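Spore germination protein GerM (PDB 6GZB) affects both sporulation and germination, by a mechanism that remains unknown, and carries tandem GerMN domains. Local coordinates at residues L58-L72 with S93-P105. Sequence-based numbering, arbitrary orientation.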
ATOM      1  N   LEU A  58       1.804  -1.631   9.491  1.00 25.20           N
ATOM      2  CA  LEU A  58       1.756  -1.012  10.803  1.00 25.46           C
ATOM      3  C   LEU A  58       1.117   0.366  10.701  1.00 22.13           C
ATOM      4  O   LEU A  58       0.767   0.821   9.608  1.00 25.35           O
ATOM      5  CB  LEU A  58       3.180  -0.898  11.371  1.00 26.00           C
ATOM      6  CG  LEU A  58       3.954  -2.213  11.437  1.00 26.26           C
ATOM      7  CD1 LEU A  58       5.388  -1.967  11.870  1.00 29.51           C
ATOM      8  CD2 LEU A  58       3.272  -3.208  12.369  1.00 32.24           C
ATOM      9  N   ILE A  59       0.984   1.039  11.842  1.00 27.64           N
ATOM     10  CA  ILE A  59       0.438   2.385  11.866  1.00 23.16           C
ATOM     11  C   ILE A  59       1.533   3.392  12.197  1.00 21.40           C
ATOM     12  O   ILE A  59       2.193   3.279  13.218  1.00 30.06           O
ATOM     13  CB  ILE A  59      -0.709   2.485  12.882  1.00 28.36           C
ATOM     14  CG1 ILE A  59      -1.812   1.475  12.523  1.00 28.63           C
ATOM     15  CG2 ILE A  59      -1.274   3.900  12.900  1.00 25.26           C
ATOM     16  CD1 ILE A  59      -2.804   1.217  13.630  1.00 25.83           C
ATOM     17  N   ASP A  60       1.732   4.373  11.329  1.00 24.81           N
ATOM     18  CA  ASP A  60       2.770   5.373  11.554  1.00 29.61           C
ATOM     19  C   ASP A  60       2.282   6.497  12.477  1.00 30.21           C
ATOM     20  O   ASP A  60       1.150   6.466  12.969  1.00 26.99           O
ATOM     21  CB  ASP A  60       3.342   5.897  10.222  1.00 22.02           C
ATOM     22  CG  ASP A  60       2.607   7.104   9.669  1.00 28.99           C
ATOM     23  OD1 ASP A  60       1.484   7.437  10.130  1.00 28.07           O
ATOM     24  OD2 ASP A  60       3.150   7.681   8.693  1.00 28.65           O
ATOM     25  N   LYS A  61       3.169   7.433  12.789  1.00 31.25           N
ATOM     26  CA  LYS A  61       2.908   8.358  13.887  1.00 35.74           C
ATOM     27  C   LYS A  61       1.810   9.342  13.545  1.00 34.02           C
ATOM     28  O   LYS A  61       1.254   9.984  14.432  1.00 31.42           O
ATOM     29  CB  LYS A  61       4.174   9.104  14.304  1.00 34.16           C
ATOM     30  CG  LYS A  61       4.801   9.951  13.219  1.00 39.43           C
ATOM     31  CD  LYS A  61       5.908  10.824  13.803  1.00 48.61           C
ATOM     32  CE  LYS A  61       7.205  10.705  13.022  1.00 49.78           C
ATOM     33  NZ  LYS A  61       7.064  11.189  11.624  1.00 58.92           N
ATOM     34  N   ASN A  62       1.462   9.435  12.266  1.00 29.06           N
ATOM     35  CA  ASN A  62       0.390  10.337  11.831  1.00 25.97           C
ATOM     36  C   ASN A  62      -0.922   9.589  11.555  1.00 28.23           C
ATOM     37  O   ASN A  62      -1.915  10.186  11.139  1.00 29.47           O
ATOM     38  CB  ASN A  62       0.835  11.115  10.595  1.00 25.15           C
ATOM     39  CG  ASN A  62       1.936  12.123  10.911  1.00 33.54           C
ATOM     40  OD1 ASN A  62       2.882  12.295  10.140  1.00 33.49           O
ATOM     41  ND2 ASN A  62       1.817  12.789  12.053  1.00 27.27           N
ATOM     42  N   GLY A  63      -0.939   8.292  11.837  1.00 25.12           N
ATOM     43  CA  GLY A  63      -2.171   7.511  11.728  1.00 34.62           C
ATOM     44  C   GLY A  63      -2.313   6.685  10.452  1.00 30.90           C
ATOM     45  O   GLY A  63      -3.301   5.969  10.285  1.00 25.53           O
ATOM     46  N   TYR A  64      -1.325   6.745   9.566  1.00 28.14           N
ATOM     47  CA  TYR A  64      -1.411   6.012   8.295  1.00 25.53           C
ATOM     48  C   TYR A  64      -1.084   4.539   8.486  1.00 27.02           C
ATOM     49  O   TYR A  64      -0.140   4.183   9.195  1.00 29.74           O
ATOM     50  CB  TYR A  64      -0.478   6.605   7.244  1.00 24.62           C
ATOM     51  CG  TYR A  64      -0.894   7.964   6.759  1.00 28.49           C
ATOM     52  CD1 TYR A  64      -1.829   8.112   5.734  1.00 28.23           C
ATOM     53  CD2 TYR A  64      -0.339   9.111   7.312  1.00 31.81           C
ATOM     54  CE1 TYR A  64      -2.196   9.370   5.280  1.00 29.07           C
ATOM     55  CE2 TYR A  64      -0.733  10.367   6.899  1.00 30.88           C
ATOM     56  CZ  TYR A  64      -1.649  10.497   5.875  1.00 32.45           C
ATOM     57  OH  TYR A  64      -2.026  11.763   5.474  1.00 29.22           O
ATOM     58  N   VAL A  65      -1.859   3.684   7.826  1.00 23.80           N
ATOM     59  CA  VAL A  65      -1.496   2.286   7.674  1.00 25.99           C
ATOM     60  C   VAL A  65      -0.465   2.178   6.562  1.00 23.17           C
ATOM     61  O   VAL A  65      -0.699   2.636   5.447  1.00 27.24           O
ATOM     62  CB  VAL A  65      -2.730   1.420   7.345  1.00 26.50           C
ATOM     63  CG1 VAL A  65      -2.347  -0.045   7.218  1.00 26.01           C
ATOM     64  CG2 VAL A  65      -3.789   1.613   8.414  1.00 24.39           C
ATOM     65  N   VAL A  66       0.686   1.600   6.885  1.00 24.30           N
ATOM     66  CA  VAL A  66       1.853   1.656   6.009  1.00 25.07           C
ATOM     67  C   VAL A  66       2.618   0.344   6.094  1.00 23.44           C
ATOM     68  O   VAL A  66       2.805  -0.200   7.182  1.00 23.38           O
ATOM     69  CB  VAL A  66       2.853   2.752   6.443  1.00 29.10           C
ATOM     70  CG1 VAL A  66       3.917   2.920   5.374  1.00 37.72           C
ATOM     71  CG2 VAL A  66       2.151   4.072   6.724  1.00 30.73           C
ATOM     72  N   ALA A  67       3.107  -0.128   4.957  1.00 23.09           N
ATOM     73  CA  ALA A  67       3.962  -1.310   4.924  1.00 29.03           C
ATOM     74  C   ALA A  67       5.309  -0.980   5.566  1.00 27.70           C
ATOM     75  O   ALA A  67       5.912   0.041   5.257  1.00 27.31           O
ATOM     76  CB  ALA A  67       4.170  -1.776   3.485  1.00 26.91           C
ATOM     77  N   GLN A  68       5.748  -1.835   6.488  1.00 27.14           N
ATOM     78  CA  GLN A  68       7.143  -1.906   6.879  1.00 24.90           C
ATOM     79  C   GLN A  68       7.656  -3.317   6.683  1.00 26.61           C
ATOM     80  O   GLN A  68       7.113  -4.266   7.248  1.00 25.54           O
ATOM     81  CB  GLN A  68       7.322  -1.482   8.332  1.00 27.39           C
ATOM     82  CG  GLN A  68       7.078  -0.003   8.567  1.00 30.59           C
ATOM     83  CD  GLN A  68       8.232   0.846   8.083  1.00 36.84           C
ATOM     84  OE1 GLN A  68       9.260   0.952   8.757  1.00 36.35           O
ATOM     85  NE2 GLN A  68       8.082   1.434   6.895  1.00 22.68           N
ATOM     86  N   THR A  69       8.672  -3.460   5.832  1.00 32.29           N
ATOM     87  CA  THR A  69       9.196  -4.779   5.496  1.00 26.55           C
ATOM     88  C   THR A  69      10.288  -5.177   6.471  1.00 29.65           C
ATOM     89  O   THR A  69      11.281  -4.471   6.626  1.00 29.16           O
ATOM     90  CB  THR A  69       9.704  -4.831   4.047  1.00 29.01           C
ATOM     91  OG1 THR A  69       8.578  -4.830   3.158  1.00 27.46           O
ATOM     92  CG2 THR A  69      10.509  -6.103   3.804  1.00 30.71           C
ATOM     93  N   LEU A  70      10.036  -6.254   7.208  1.00 27.28           N
ATOM     94  CA  LEU A  70      10.797  -6.577   8.409  1.00 31.33           C
ATOM     95  C   LEU A  70      11.140  -8.064   8.441  1.00 28.56           C
ATOM     96  O   LEU A  70      10.426  -8.875   7.857  1.00 34.60           O
ATOM     97  CB  LEU A  70       9.997  -6.196   9.656  1.00 28.09           C
ATOM     98  CG  LEU A  70       9.832  -4.694   9.852  1.00 31.65           C
ATOM     99  CD1 LEU A  70       8.793  -4.402  10.926  1.00 29.83           C
ATOM    100  CD2 LEU A  70      11.176  -4.057  10.182  1.00 39.77           C
ATOM    101  N   PRO A  71      12.243  -8.422   9.120  1.00 31.67           N
ATOM    102  CA  PRO A  71      12.723  -9.804   9.150  1.00 39.00           C
ATOM    103  C   PRO A  71      11.909 -10.686  10.087  1.00 31.61           C
ATOM    104  O   PRO A  71      11.856 -10.430  11.283  1.00 30.00           O
ATOM    105  CB  PRO A  71      14.159  -9.665   9.669  1.00 32.47           C
ATOM    106  CG  PRO A  71      14.138  -8.442  10.513  1.00 31.51           C
ATOM    107  CD  PRO A  71      13.096  -7.523   9.920  1.00 35.67           C
ATOM    108  N   LEU A  72      11.243 -11.692   9.536  1.00 38.23           N
ATOM    109  CA  LEU A  72      10.459 -12.624  10.343  1.00 38.37           C
ATOM    110  C   LEU A  72      11.075 -14.019  10.276  1.00 33.72           C
ATOM    111  O   LEU A  72      11.473 -14.460   9.208  1.00 39.23           O
ATOM    112  CB  LEU A  72       9.021 -12.682   9.825  1.00 39.42           C
ATOM    113  CG  LEU A  72       7.985 -11.800  10.524  1.00 46.09           C
ATOM    114  CD1 LEU A  72       8.470 -10.369  10.640  1.00 41.59           C
ATOM    115  CD2 LEU A  72       6.656 -11.860   9.784  1.00 44.26           C
ATOM    116  N   SER A  93       7.582  -6.283  18.841  1.00 32.08           N
ATOM    117  CA  SER A  93       8.121  -5.234  19.699  1.00 41.16           C
ATOM    118  C   SER A  93       9.637  -5.127  19.543  1.00 39.77           C
ATOM    119  O   SER A  93      10.196  -4.032  19.576  1.00 46.63           O
ATOM    120  CB  SER A  93       7.765  -5.504  21.162  1.00 45.03           C
ATOM    121  OG  SER A  93       8.353  -6.712  21.604  1.00 52.81           O
ATOM    122  N   GLU A  94      10.284  -6.259  19.298  1.00 42.66           N
ATOM    123  CA  GLU A  94      11.737  -6.309  19.178  1.00 46.90           C
ATOM    124  C   GLU A  94      12.235  -5.706  17.868  1.00 59.03           C
ATOM    125  O   GLU A  94      13.389  -5.293  17.782  1.00 51.10           O
ATOM    126  CB  GLU A  94      12.235  -7.756  19.282  1.00 59.45           C
ATOM    127  CG  GLU A  94      11.886  -8.447  20.592  1.00 73.08           C
ATOM    128  CD  GLU A  94      12.393  -7.695  21.809  1.00 86.44           C
ATOM    129  OE1 GLU A  94      13.627  -7.644  22.011  1.00 94.11           O
ATOM    130  OE2 GLU A  94      11.557  -7.148  22.564  1.00 87.38           O
ATOM    131  N   ILE A  95      11.380  -5.675  16.847  1.00 40.12           N
ATOM    132  CA  ILE A  95      11.797  -5.203  15.532  1.00 33.77           C
ATOM    133  C   ILE A  95      10.973  -4.016  15.056  1.00 29.60           C
ATOM    134  O   ILE A  95      11.022  -3.648  13.884  1.00 33.77           O
ATOM    135  CB  ILE A  95      11.730  -6.328  14.482  1.00 36.64           C
ATOM    136  CG1 ILE A  95      10.352  -6.990  14.494  1.00 41.71           C
ATOM    137  CG2 ILE A  95      12.805  -7.367  14.761  1.00 38.59           C
ATOM    138  CD1 ILE A  95      10.143  -7.998  13.387  1.00 36.95           C
ATOM    139  N   LEU A  96      10.249  -3.397  15.979  1.00 36.44           N
ATOM    140  CA  LEU A  96       9.357  -2.284  15.654  1.00 30.46           C
ATOM    141  C   LEU A  96      10.172  -1.039  15.336  1.00 33.40           C
ATOM    142  O   LEU A  96      10.895  -0.542  16.181  1.00 38.70           O
ATOM    143  CB  LEU A  96       8.429  -2.004  16.841  1.00 41.49           C
ATOM    144  CG  LEU A  96       7.195  -1.127  16.618  1.00 39.49           C
ATOM    145  CD1 LEU A  96       6.282  -1.748  15.579  1.00 38.59           C
ATOM    146  CD2 LEU A  96       6.450  -0.938  17.928  1.00 38.53           C
ATOM    147  N   PRO A  97      10.048  -0.516  14.113  1.00 36.61           N
ATOM    148  CA  PRO A  97      10.742   0.725  13.805  1.00 29.69           C
ATOM    149  C   PRO A  97      10.198   1.918  14.577  1.00 38.22           C
ATOM    150  O   PRO A  97       8.997   1.988  14.877  1.00 33.72           O
ATOM    151  CB  PRO A  97      10.500   0.907  12.302  1.00 27.90           C
ATOM    152  CG  PRO A  97      10.253  -0.471  11.798  1.00 33.37           C
ATOM    153  CD  PRO A  97       9.537  -1.177  12.905  1.00 32.48           C
ATOM    154  N   ASN A  98      11.064   2.894  14.804  1.00 34.16           N
ATOM    155  CA  ASN A  98      10.660   4.158  15.399  1.00 37.61           C
ATOM    156  C   ASN A  98       9.625   4.848  14.509  1.00 32.75           C
ATOM    157  O   ASN A  98       9.779   4.912  13.289  1.00 32.87           O
ATOM    158  CB  ASN A  98      11.877   5.078  15.587  1.00 38.75           C
ATOM    159  CG  ASN A  98      12.864   4.556  16.625  1.00 52.45           C
ATOM    160  OD1 ASN A  98      12.506   3.815  17.539  1.00 44.02           O
ATOM    161  ND2 ASN A  98      14.118   4.963  16.490  1.00 47.89           N
ATOM    162  N   GLY A  99       8.612   5.431  15.140  1.00 29.67           N
ATOM    163  CA  GLY A  99       7.579   6.179  14.432  1.00 28.42           C
ATOM    164  C   GLY A  99       6.436   5.296  13.950  1.00 26.14           C
ATOM    165  O   GLY A  99       5.601   5.730  13.156  1.00 33.22           O
ATOM    166  N   PHE A 100       6.416   4.051  14.408  1.00 26.50           N
ATOM    167  CA  PHE A 100       5.354   3.112  14.057  1.00 27.53           C
ATOM    168  C   PHE A 100       4.858   2.392  15.297  1.00 30.35           C
ATOM    169  O   PHE A 100       5.619   2.197  16.244  1.00 29.76           O
ATOM    170  CB  PHE A 100       5.864   2.073  13.051  1.00 26.53           C
ATOM    171  CG  PHE A 100       6.175   2.641  11.706  1.00 27.57           C
ATOM    172  CD1 PHE A 100       7.419   3.198  11.447  1.00 29.84           C
ATOM    173  CD2 PHE A 100       5.210   2.660  10.710  1.00 30.54           C
ATOM    174  CE1 PHE A 100       7.701   3.732  10.207  1.00 24.11           C
ATOM    175  CE2 PHE A 100       5.478   3.231   9.483  1.00 30.29           C
ATOM    176  CZ  PHE A 100       6.730   3.754   9.229  1.00 26.39           C
ATOM    177  N   ARG A 101       3.608   1.934  15.256  1.00 28.95           N
ATOM    178  CA  ARG A 101       3.057   1.112  16.329  1.00 31.28           C
ATOM    179  C   ARG A 101       2.354  -0.120  15.768  1.00 29.90           C
ATOM    180  O   ARG A 101       1.965  -0.146  14.604  1.00 26.32           O
ATOM    181  CB  ARG A 101       2.080   1.921  17.194  1.00 30.73           C
ATOM    182  CG  ARG A 101       0.836   2.420  16.472  1.00 31.05           C
ATOM    183  CD  ARG A 101      -0.090   3.190  17.419  1.00 35.13           C
ATOM    184  NE  ARG A 101      -1.109   4.004  16.735  1.00 35.70           N
ATOM    185  CZ  ARG A 101      -2.413   3.719  16.700  1.00 32.46           C
ATOM    186  NH1 ARG A 101      -2.878   2.624  17.272  1.00 34.66           N
ATOM    187  NH2 ARG A 101      -3.255   4.516  16.067  1.00 33.11           N
ATOM    188  N   ALA A 102       2.241  -1.155  16.600  1.00 28.22           N
ATOM    189  CA  ALA A 102       1.537  -2.369  16.240  1.00 24.86           C
ATOM    190  C   ALA A 102       0.040  -2.107  16.163  1.00 25.77           C
ATOM    191  O   ALA A 102      -0.422  -1.004  16.453  1.00 34.84           O
ATOM    192  CB  ALA A 102       1.845  -3.464  17.239  1.00 33.89           C
ATOM    193  N   VAL A 103      -0.717  -3.111  15.744  1.00 30.24           N
ATOM    194  CA  VAL A 103      -2.082  -2.880  15.260  1.00 29.70           C
ATOM    195  C   VAL A 103      -3.129  -3.642  16.074  1.00 24.97           C
ATOM    196  O   VAL A 103      -4.164  -3.096  16.443  1.00 29.19           O
ATOM    197  CB  VAL A 103      -2.212  -3.297  13.782  1.00 28.05           C
ATOM    198  CG1 VAL A 103      -3.649  -3.140  13.303  1.00 35.27           C
ATOM    199  CG2 VAL A 103      -1.282  -2.472  12.917  1.00 29.88           C
ATOM    200  N   LEU A 104      -2.904  -4.929  16.273  1.00 28.40           N
ATOM    201  CA  LEU A 104      -3.871  -5.762  16.980  1.00 29.15           C
ATOM    202  C   LEU A 104      -3.646  -5.665  18.485  1.00 32.89           C
ATOM    203  O   LEU A 104      -2.513  -5.479  18.936  1.00 37.77           O
ATOM    204  CB  LEU A 104      -3.751  -7.212  16.528  1.00 32.00           C
ATOM    205  CG  LEU A 104      -3.966  -7.438  15.031  1.00 32.67           C
ATOM    206  CD1 LEU A 104      -3.692  -8.889  14.662  1.00 29.16           C
ATOM    207  CD2 LEU A 104      -5.372  -7.012  14.627  1.00 32.11           C
ATOM    208  N   PRO A 105      -4.730  -5.759  19.268  1.00 35.28           N
ATOM    209  CA  PRO A 105      -4.640  -5.645  20.724  1.00 32.62           C
ATOM    210  C   PRO A 105      -3.793  -6.748  21.340  1.00 35.75           C
ATOM    211  O   PRO A 105      -3.706  -7.847  20.790  1.00 31.47           O
ATOM    212  CB  PRO A 105      -6.094  -5.762  21.179  1.00 32.56           C
ATOM    213  CG  PRO A 105      -6.904  -5.364  19.982  1.00 35.51           C
ATOM    214  CD  PRO A 105      -6.126  -5.869  18.809  1.00 32.48           C
TER
HETATM  215  O   HOH W   1      -0.580   6.801  15.447  1.00 36.12           O
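Ile59 and Arg101 pair at the edge of a three-stranded antiparallel sheet, where the short strand 100-101 lines up beside strand 51-60. They form a hydrogen-bonded pair: Arg101 N gives to Ile59 O at 2.8 Å, and Ile59 N gives to Arg101 O in a nearly straight bond (175°). Asp60 and Phe100 form the adjoining non-hydrogen-bonded pair. On the sheet face of Phe100, Gln68 folds back at chi2 (-76°) and lays its amide over the ring. The two planes are only 10° apart, and Gln68 CG makes a CH-pi contact 3.8 Å from the ring centroid. Gln68 NE2 donates to Ala67 O, which helps fix the amide's turn, while Gln68 OE1 lies 3.5 Å from Pro97 CG. A valine here has no amide to lay on the ring, so it would probably leave part of the Phe100 face uncovered and Ala67 O with one donor fewer. Val66 CB meets the ring's edge, and the ring of Tyr214 also packs against Phe100. On the sheet face that carries Ile59 and Arg101, Ile59 CG2 lies 3.8 Å from Arg101 NH2, over the guanidinium plane. One water bridges Arg101 NE and Asp60 O, and Asp135 forms a salt bridge with Arg101 NH2. Asp60 OD1 takes the backbone N-H groups of Asn62 and Tyr64 from opposite faces of its carboxylate, which pins the turn; OD2 bonds to Tyr214. Farther along, Leu70 CD1 reaches toward the Pro97 ring, 3.9 Å from its CD, and Ile95 CD1 packs 4.0 Å from Leu72 CD1. The pattern is that of a beta hairpin, its type I turn braced by an Asx turn, with a short third strand added antiparallel at its edge.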